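Local coordinates for protein-tyrosine-phosphatase (Vibrio vulnificus, PDB 7DHF), which probably catalyses the hydrolysis of phosphotyrosine in proteins to tyrosine and free phosphate, as a low-molecular-weight protein tyrosine phosphatase, at residues K50-M55 / V65-H70; I57-E62 / A130-Y135. The protein carries 1 engineered substitution. All coordinates share one frame; numbering follows the deposited sequence.

Contact 1 (K50-M55 / V65-H70); sequences KPADAM and VDVENH
Two loops, one leading into helix 54-61 and one leaving it, come together where P51 and A52 meet V67 and H70. P51 and H70 form the closest backbone approach. There P51, without an N-H, meets H70 O through its CA-H, a CA-H...O contact with P51 CA 3.2 Å from H70 O and 165° at the hydrogen. A water joins the two segments as a three-way bridge: it accepts from A52 N at 3.1 Å and from H70 N at 3.0 Å, and donates to V67 O at 2.8 Å, so three backbone polar groups are satisfied without direct bonding. Beside it a methyl is enough for A52 CB to reach V67 CG1 at 3.6 Å, and its small size lets the edge of the H70 ring come up to A52, with CD2 3.8 Å from A52 N, which lies in the ring plane. CG anti to the backbone N (chi1 173°) starts the ring on this course, and NE2 hydrogen-bonds N15 O in the phosphate-binding P-loop of this phosphatase family, which helps to hold the ring's orientation. Each loop is also tied internally. D53 is the N-cap of helix 54-61, its OD2 accepting from M55 N at 2.8 Å. D66 makes an Asx turn, OD1 accepting from E68 N at 2.7 Å. From helix 18-29, R24 NH1 hydrogen-bonds both D66 O and E68 O.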
ATOM      1  N   LYS A  50      -4.277 -13.240   5.933  1.00 11.24           N
ATOM      2  CA  LYS A  50      -4.777 -12.534   7.096  1.00 11.32           C
ATOM      3  C   LYS A  50      -5.527 -11.269   6.677  1.00 10.26           C
ATOM      4  O   LYS A  50      -5.204 -10.650   5.659  1.00 11.16           O
ATOM      5  CB  LYS A  50      -3.625 -12.158   8.022  1.00 12.00           C
ATOM      6  CG  LYS A  50      -3.003 -13.345   8.744  1.00 13.23           C
ATOM      7  CD  LYS A  50      -3.875 -13.814   9.901  1.00 15.00           C
ATOM      8  CE  LYS A  50      -3.294 -15.031  10.607  1.00 17.55           C
ATOM      9  NZ  LYS A  50      -3.350 -16.252   9.760  1.00 18.61           N
ATOM     10  N   PRO A  51      -6.525 -10.856   7.454  1.00 11.12           N
ATOM     11  CA  PRO A  51      -7.204  -9.592   7.167  1.00 10.61           C
ATOM     12  C   PRO A  51      -6.316  -8.415   7.527  1.00  9.86           C
ATOM     13  O   PRO A  51      -5.261  -8.553   8.151  1.00 11.02           O
ATOM     14  CB  PRO A  51      -8.438  -9.650   8.071  1.00 11.91           C
ATOM     15  CG  PRO A  51      -7.992 -10.461   9.237  1.00 12.64           C
ATOM     16  CD  PRO A  51      -7.048 -11.494   8.675  1.00 11.71           C
ATOM     17  N   ALA A  52      -6.756  -7.232   7.116  1.00 10.71           N
ATOM     18  CA  ALA A  52      -6.089  -6.024   7.567  1.00 10.99           C
ATOM     19  C   ALA A  52      -6.184  -5.931   9.086  1.00 10.91           C
ATOM     20  O   ALA A  52      -7.136  -6.416   9.705  1.00 11.23           O
ATOM     21  CB  ALA A  52      -6.724  -4.793   6.923  1.00 11.14           C
ATOM     22  N   ASP A  53      -5.166  -5.321   9.684  1.00 11.10           N
ATOM     23  CA  ASP A  53      -5.135  -5.133  11.125  1.00 11.49           C
ATOM     24  C   ASP A  53      -6.410  -4.438  11.592  1.00 11.35           C
ATOM     25  O   ASP A  53      -6.879  -3.484  10.969  1.00 10.96           O
ATOM     26  CB  ASP A  53      -3.917  -4.282  11.478  1.00 12.72           C
ATOM     27  CG  ASP A  53      -3.725  -4.124  12.966  1.00 15.34           C
ATOM     28  OD1 ASP A  53      -2.843  -4.809  13.527  1.00 16.57           O
ATOM     29  OD2 ASP A  53      -4.451  -3.309  13.571  1.00 15.93           O
ATOM     30  N   ALA A  54      -6.963  -4.921  12.707  1.00 11.84           N
ATOM     31  CA  ALA A  54      -8.254  -4.420  13.171  1.00 12.08           C
ATOM     32  C   ALA A  54      -8.229  -2.912  13.391  1.00 11.24           C
ATOM     33  O   ALA A  54      -9.218  -2.222  13.117  1.00 11.54           O
ATOM     34  CB  ALA A  54      -8.661  -5.138  14.457  1.00 14.05           C
ATOM     35  N   MET A  55      -7.116  -2.378  13.898  1.00 10.99           N
ATOM     36  CA  MET A  55      -7.059  -0.942  14.138  1.00 11.02           C
ATOM     37  C   MET A  55      -6.929  -0.168  12.832  1.00 10.41           C
ATOM     38  O   MET A  55      -7.447   0.949  12.721  1.00 11.66           O
ATOM     39  CB  MET A  55      -5.904  -0.601  15.079  1.00 12.82           C
ATOM     40  CG  MET A  55      -5.957   0.825  15.618  1.00 13.46           C
ATOM     41  SD  MET A  55      -7.452   1.144  16.588  1.00 14.23           S
ATOM     42  CE  MET A  55      -7.076   0.252  18.095  1.00 15.68           C
ATOM     43  N   VAL A  65     -13.681   4.760   4.658  1.00 11.00           N
ATOM     44  CA  VAL A  65     -12.903   3.928   3.749  1.00 11.10           C
ATOM     45  C   VAL A  65     -12.998   2.492   4.243  1.00 11.32           C
ATOM     46  O   VAL A  65     -12.705   2.211   5.412  1.00 11.77           O
ATOM     47  CB  VAL A  65     -11.437   4.393   3.652  1.00 11.32           C
ATOM     48  CG1 VAL A  65     -10.606   3.394   2.855  1.00 11.30           C
ATOM     49  CG2 VAL A  65     -11.359   5.770   3.009  1.00 11.95           C
ATOM     50  N   ASP A  66     -13.401   1.592   3.350  1.00 11.53           N
ATOM     51  CA  ASP A  66     -13.663   0.198   3.690  1.00 12.50           C
ATOM     52  C   ASP A  66     -12.400  -0.623   3.460  1.00 11.14           C
ATOM     53  O   ASP A  66     -11.946  -0.772   2.322  1.00 11.88           O
ATOM     54  CB  ASP A  66     -14.817  -0.318   2.835  1.00 15.53           C
ATOM     55  CG  ASP A  66     -15.205  -1.749   3.164  1.00 19.08           C
ATOM     56  OD1 ASP A  66     -14.456  -2.425   3.898  1.00 21.70           O
ATOM     57  OD2 ASP A  66     -16.271  -2.196   2.693  1.00 22.94           O
ATOM     58  N   VAL A  67     -11.838  -1.161   4.543  1.00 10.84           N
ATOM     59  CA  VAL A  67     -10.705  -2.074   4.484  1.00 10.50           C
ATOM     60  C   VAL A  67     -11.092  -3.466   4.986  1.00 10.93           C
ATOM     61  O   VAL A  67     -10.243  -4.234   5.429  1.00 11.73           O
ATOM     62  CB  VAL A  67      -9.473  -1.504   5.216  1.00 10.55           C
ATOM     63  CG1 VAL A  67      -8.198  -2.228   4.787  1.00 11.78           C
ATOM     64  CG2 VAL A  67      -9.337  -0.009   4.954  1.00 11.60           C
ATOM     65  N   GLU A  68     -12.377  -3.793   4.923  1.00 11.75           N
ATOM     66  CA  GLU A  68     -12.826  -5.138   5.231  1.00 12.86           C
ATOM     67  C   GLU A  68     -12.552  -6.058   4.046  1.00 12.03           C
ATOM     68  O   GLU A  68     -12.310  -5.612   2.920  1.00 12.36           O
ATOM     69  CB  GLU A  68     -14.323  -5.133   5.535  1.00 16.30           C
ATOM     70  CG  GLU A  68     -14.696  -4.410   6.822  1.00 20.90           C
ATOM     71  CD  GLU A  68     -14.415  -5.235   8.063  1.00 25.93           C
ATOM     72  OE1 GLU A  68     -14.023  -6.413   7.922  1.00 29.46           O
ATOM     73  OE2 GLU A  68     -14.588  -4.707   9.180  1.00 29.68           O
ATOM     74  N   ASN A  69     -12.582  -7.359   4.316  1.00 12.70           N
ATOM     75  CA  ASN A  69     -12.464  -8.370   3.271  1.00 13.60           C
ATOM     76  C   ASN A  69     -11.136  -8.266   2.531  1.00 14.01           C
ATOM     77  O   ASN A  69     -11.057  -8.544   1.332  1.00 16.96           O
ATOM     78  CB  ASN A  69     -13.646  -8.305   2.302  1.00 16.37           C
ATOM     79  CG  ASN A  69     -14.978  -8.329   3.020  1.00 20.24           C
ATOM     80  OD1 ASN A  69     -15.823  -7.453   2.824  1.00 23.01           O
ATOM     81  ND2 ASN A  69     -15.165  -9.323   3.875  1.00 21.07           N
ATOM     82  N   HIS A  70     -10.090  -7.858   3.239  1.00 11.85           N
ATOM     83  CA  HIS A  70      -8.744  -7.872   2.699  1.00 10.79           C
ATOM     84  C   HIS A  70      -8.062  -9.183   3.064  1.00 10.67           C
ATOM     85  O   HIS A  70      -8.310  -9.758   4.127  1.00 11.66           O
ATOM     86  CB  HIS A  70      -7.931  -6.712   3.272  1.00 10.37           C
ATOM     87  CG  HIS A  70      -6.485  -6.750   2.894  1.00 10.23           C
ATOM     88  ND1 HIS A  70      -6.044  -6.470   1.618  1.00 10.25           N
ATOM     89  CD2 HIS A  70      -5.382  -7.056   3.616  1.00 10.36           C
ATOM     90  CE1 HIS A  70      -4.730  -6.594   1.574  1.00 10.23           C
ATOM     91  NE2 HIS A  70      -4.303  -6.947   2.773  1.00 10.37           N
TER
HETATM   92  O   HOH W   1      -9.623  -6.926   6.093  1.00 11.24           O

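Contact 2 (I57-E62 / A130-Y135)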
ATOM      1  N   ILE A  57      -8.396  -1.147  10.069  1.00 10.68           N
ATOM      2  CA  ILE A  57      -9.772  -1.147   9.581  1.00 10.46           C
ATOM      3  C   ILE A  57     -10.585  -0.075  10.291  1.00 11.10           C
ATOM      4  O   ILE A  57     -11.345   0.671   9.661  1.00 11.38           O
ATOM      5  CB  ILE A  57     -10.402  -2.545   9.752  1.00 11.12           C
ATOM      6  CG1 ILE A  57      -9.623  -3.591   8.948  1.00 10.65           C
ATOM      7  CG2 ILE A  57     -11.872  -2.522   9.330  1.00 12.39           C
ATOM      8  CD1 ILE A  57     -10.117  -5.021   9.130  1.00 11.56           C
ATOM      9  N   GLU A  58     -10.436   0.021  11.613  1.00 11.59           N
ATOM     10  CA  GLU A  58     -11.241   0.954  12.394  1.00 12.69           C
ATOM     11  C   GLU A  58     -10.940   2.397  12.003  1.00 11.65           C
ATOM     12  O   GLU A  58     -11.856   3.196  11.780  1.00 12.51           O
ATOM     13  CB  GLU A  58     -10.973   0.726  13.882  1.00 16.58           C
ATOM     14  CG  GLU A  58     -11.722   1.649  14.828  1.00 22.19           C
ATOM     15  CD  GLU A  58     -13.113   1.132  15.147  1.00 27.91           C
ATOM     16  OE1 GLU A  58     -13.764   0.572  14.240  1.00 29.20           O
ATOM     17  OE2 GLU A  58     -13.547   1.268  16.308  1.00 30.26           O
ATOM     18  N   VAL A  59      -9.655   2.755  11.934  1.00 11.23           N
ATOM     19  CA  VAL A  59      -9.284   4.124  11.585  1.00 11.51           C
ATOM     20  C   VAL A  59      -9.802   4.481  10.199  1.00 10.98           C
ATOM     21  O   VAL A  59     -10.320   5.581   9.977  1.00 11.40           O
ATOM     22  CB  VAL A  59      -7.759   4.317  11.708  1.00 11.71           C
ATOM     23  CG1 VAL A  59      -7.325   5.647  11.108  1.00 11.78           C
ATOM     24  CG2 VAL A  59      -7.334   4.239  13.168  1.00 12.53           C
ATOM     25  N   ALA A  60      -9.664   3.563   9.240  1.00 10.36           N
ATOM     26  CA  ALA A  60     -10.181   3.827   7.901  1.00 10.37           C
ATOM     27  C   ALA A  60     -11.697   3.964   7.921  1.00 10.39           C
ATOM     28  O   ALA A  60     -12.258   4.843   7.257  1.00 11.06           O
ATOM     29  CB  ALA A  60      -9.751   2.713   6.948  1.00 11.65           C
ATOM     30  N   LYS A  61     -12.377   3.112   8.692  1.00 11.52           N
ATOM     31  CA  LYS A  61     -13.833   3.167   8.764  1.00 11.99           C
ATOM     32  C   LYS A  61     -14.306   4.514   9.299  1.00 12.59           C
ATOM     33  O   LYS A  61     -15.328   5.045   8.848  1.00 13.04           O
ATOM     34  CB  LYS A  61     -14.347   2.023   9.638  1.00 13.93           C
ATOM     35  CG  LYS A  61     -15.860   1.925   9.729  1.00 16.78           C
ATOM     36  CD  LYS A  61     -16.269   0.719  10.559  1.00 21.23           C
ATOM     37  CE  LYS A  61     -17.779   0.602  10.684  1.00 25.55           C
ATOM     38  NZ  LYS A  61     -18.174  -0.598  11.473  1.00 27.99           N
ATOM     39  N   GLU A  62     -13.577   5.080  10.263  1.00 12.64           N
ATOM     40  CA  GLU A  62     -13.918   6.399  10.783  1.00 13.85           C
ATOM     41  C   GLU A  62     -13.795   7.481   9.720  1.00 13.79           C
ATOM     42  O   GLU A  62     -14.305   8.589   9.916  1.00 15.10           O
ATOM     43  CB  GLU A  62     -13.018   6.730  11.972  1.00 16.33           C
ATOM     44  CG  GLU A  62     -13.261   5.838  13.179  1.00 19.35           C
ATOM     45  CD  GLU A  62     -12.256   6.064  14.292  1.00 24.25           C
ATOM     46  OE1 GLU A  62     -11.321   6.866  14.097  1.00 27.54           O
ATOM     47  OE2 GLU A  62     -12.405   5.434  15.360  1.00 25.89           O
ATOM     48  N   ALA A 130      -0.598   5.708  16.325  1.00 17.54           N
ATOM     49  CA  ALA A 130       0.276   5.409  15.195  1.00 16.08           C
ATOM     50  C   ALA A 130      -0.535   5.107  13.942  1.00 14.23           C
ATOM     51  O   ALA A 130      -0.127   5.465  12.831  1.00 14.59           O
ATOM     52  CB  ALA A 130       1.195   4.237  15.538  1.00 16.78           C
ATOM     53  N   PHE A 131      -1.682   4.445  14.100  1.00 12.85           N
ATOM     54  CA  PHE A 131      -2.542   4.170  12.955  1.00 11.31           C
ATOM     55  C   PHE A 131      -3.180   5.448  12.424  1.00 10.51           C
ATOM     56  O   PHE A 131      -3.370   5.596  11.211  1.00 10.74           O
ATOM     57  CB  PHE A 131      -3.594   3.127  13.335  1.00 10.88           C
ATOM     58  CG  PHE A 131      -3.044   1.732  13.431  1.00 11.15           C
ATOM     59  CD1 PHE A 131      -3.095   0.878  12.343  1.00 11.17           C
ATOM     60  CD2 PHE A 131      -2.467   1.278  14.606  1.00 12.20           C
ATOM     61  CE1 PHE A 131      -2.586  -0.400  12.425  1.00 12.89           C
ATOM     62  CE2 PHE A 131      -1.953  -0.002  14.693  1.00 13.18           C
ATOM     63  CZ  PHE A 131      -2.013  -0.842  13.601  1.00 13.32           C
ATOM     64  N   VAL A 132      -3.523   6.381  13.314  1.00 11.52           N
ATOM     65  CA  VAL A 132      -4.050   7.670  12.872  1.00 12.96           C
ATOM     66  C   VAL A 132      -2.993   8.436  12.086  1.00 12.62           C
ATOM     67  O   VAL A 132      -3.290   9.051  11.053  1.00 13.02           O
ATOM     68  CB  VAL A 132      -4.578   8.474  14.077  1.00 15.45           C
ATOM     69  CG1 VAL A 132      -4.951   9.895  13.664  1.00 17.17           C
ATOM     70  CG2 VAL A 132      -5.777   7.771  14.693  1.00 16.25           C
ATOM     71  N   HIS A 133      -1.745   8.414  12.559  1.00 12.84           N
ATOM     72  CA  HIS A 133      -0.663   9.088  11.847  1.00 13.91           C
ATOM     73  C   HIS A 133      -0.445   8.464  10.475  1.00 13.34           C
ATOM     74  O   HIS A 133      -0.306   9.172   9.470  1.00 13.58           O
ATOM     75  CB  HIS A 133       0.619   9.020  12.678  1.00 17.58           C
ATOM     76  CG  HIS A 133       1.822   9.579  11.983  1.00 21.26           C
ATOM     77  ND1 HIS A 133       1.957  10.919  11.687  1.00 23.27           N
ATOM     78  CD2 HIS A 133       2.949   8.979  11.530  1.00 23.03           C
ATOM     79  CE1 HIS A 133       3.113  11.119  11.081  1.00 23.50           C
ATOM     80  NE2 HIS A 133       3.734   9.958  10.973  1.00 23.50           N
ATOM     81  N   ALA A 134      -0.407   7.131  10.414  1.00 12.74           N
ATOM     82  CA  ALA A 134      -0.233   6.459   9.132  1.00 12.64           C
ATOM     83  C   ALA A 134      -1.375   6.790   8.183  1.00 11.60           C
ATOM     84  O   ALA A 134      -1.146   7.087   7.005  1.00 11.26           O
ATOM     85  CB  ALA A 134      -0.126   4.948   9.339  1.00 12.80           C
ATOM     86  N   TYR A 135      -2.616   6.758   8.680  1.00 11.42           N
ATOM     87  CA  TYR A 135      -3.749   7.071   7.817  1.00 10.74           C
ATOM     88  C   TYR A 135      -3.654   8.494   7.286  1.00 10.23           C
ATOM     89  O   TYR A 135      -3.933   8.744   6.108  1.00 10.44           O
ATOM     90  CB  TYR A 135      -5.079   6.861   8.545  1.00 11.20           C
ATOM     91  CG  TYR A 135      -6.240   6.978   7.589  1.00 11.16           C
ATOM     92  CD1 TYR A 135      -6.747   5.856   6.951  1.00 12.03           C
ATOM     93  CD2 TYR A 135      -6.789   8.216   7.275  1.00 11.50           C
ATOM     94  CE1 TYR A 135      -7.782   5.954   6.049  1.00 12.48           C
ATOM     95  CE2 TYR A 135      -7.827   8.324   6.369  1.00 11.89           C
ATOM     96  CZ  TYR A 135      -8.319   7.190   5.760  1.00 12.88           C
ATOM     97  OH  TYR A 135      -9.351   7.281   4.855  1.00 15.05           O
TER
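The Y135 ring is approached obliquely by V59 CG1, 3.9 Å from CG at the root of the ring, and by A60 CA, 3.7 Å from CE1, two bonds further round. T21 and V25 of helix 18-29 also touch the Y135 side chain, as do N63 and V65. The other aromatic residue, F131, behaves differently, for it meets V59 through CB, while its ring turns toward M55 and A56, earlier in the same helix 54-61. The arrangement is helix-helix packing within the alpha/beta fold of the low-molecular-weight phosphatases, in which helices flank a parallel four-stranded sheet. The axes of segments 57-61 and 130-135 approach to 9.6 Å and cross at -53°, and V59 sits between F131 and Y135, which are one turn apart. V59 is the central side chain, lodged among F131, V132 and Y135. A beta-branched residue suits this place because its two methyls diverge: CG1, anti to the backbone N (chi1 170°), turns to Y135, and CG2 takes the other two partners. The V59 and Y135 side chains lie alongside, pointing opposite ways, with V59 CG1 3.6 Å from Y135 CB; V59 stands roughly perpendicular to F131 and V132. A60, with no more than a methyl group, lets the tyrosine ring lie close to the helix backbone, its CB 3.9 Å from Y135 CE1. Nearer the solvent, a salt bridge from E62 OE2 to K128 NZ ties segment 57-62 to the start of helix 128-146. Where V132 reaches the surface, its CG2 meets V59 CG2 methyl to methyl at 4.2 Å.

Overall arrangement
Contacts 1 and 2 share helix 54-61: contact 1 joins the loops at its two ends, and contact 2 packs its flank on helix 128-146. Their centres are 11 Å apart, and they touch directly. V65 N probably hydrogen-bonds A60 O at 3.0 Å, and V67 CG2 packs on A60 CB at 3.4 Å, so A60 touches both V67 and Y135. D53 of contact 1 also touches F131 of contact 2. Contact 2 lies nearer the predicted catalytic residues, the F131 side chain being about 6 Å from that of D122, the predicted proton donor. In contact 1 the H70 side chain, bonded to N15 O, is about 10 Å from that of A12, the engineered residue at the nucleophile position.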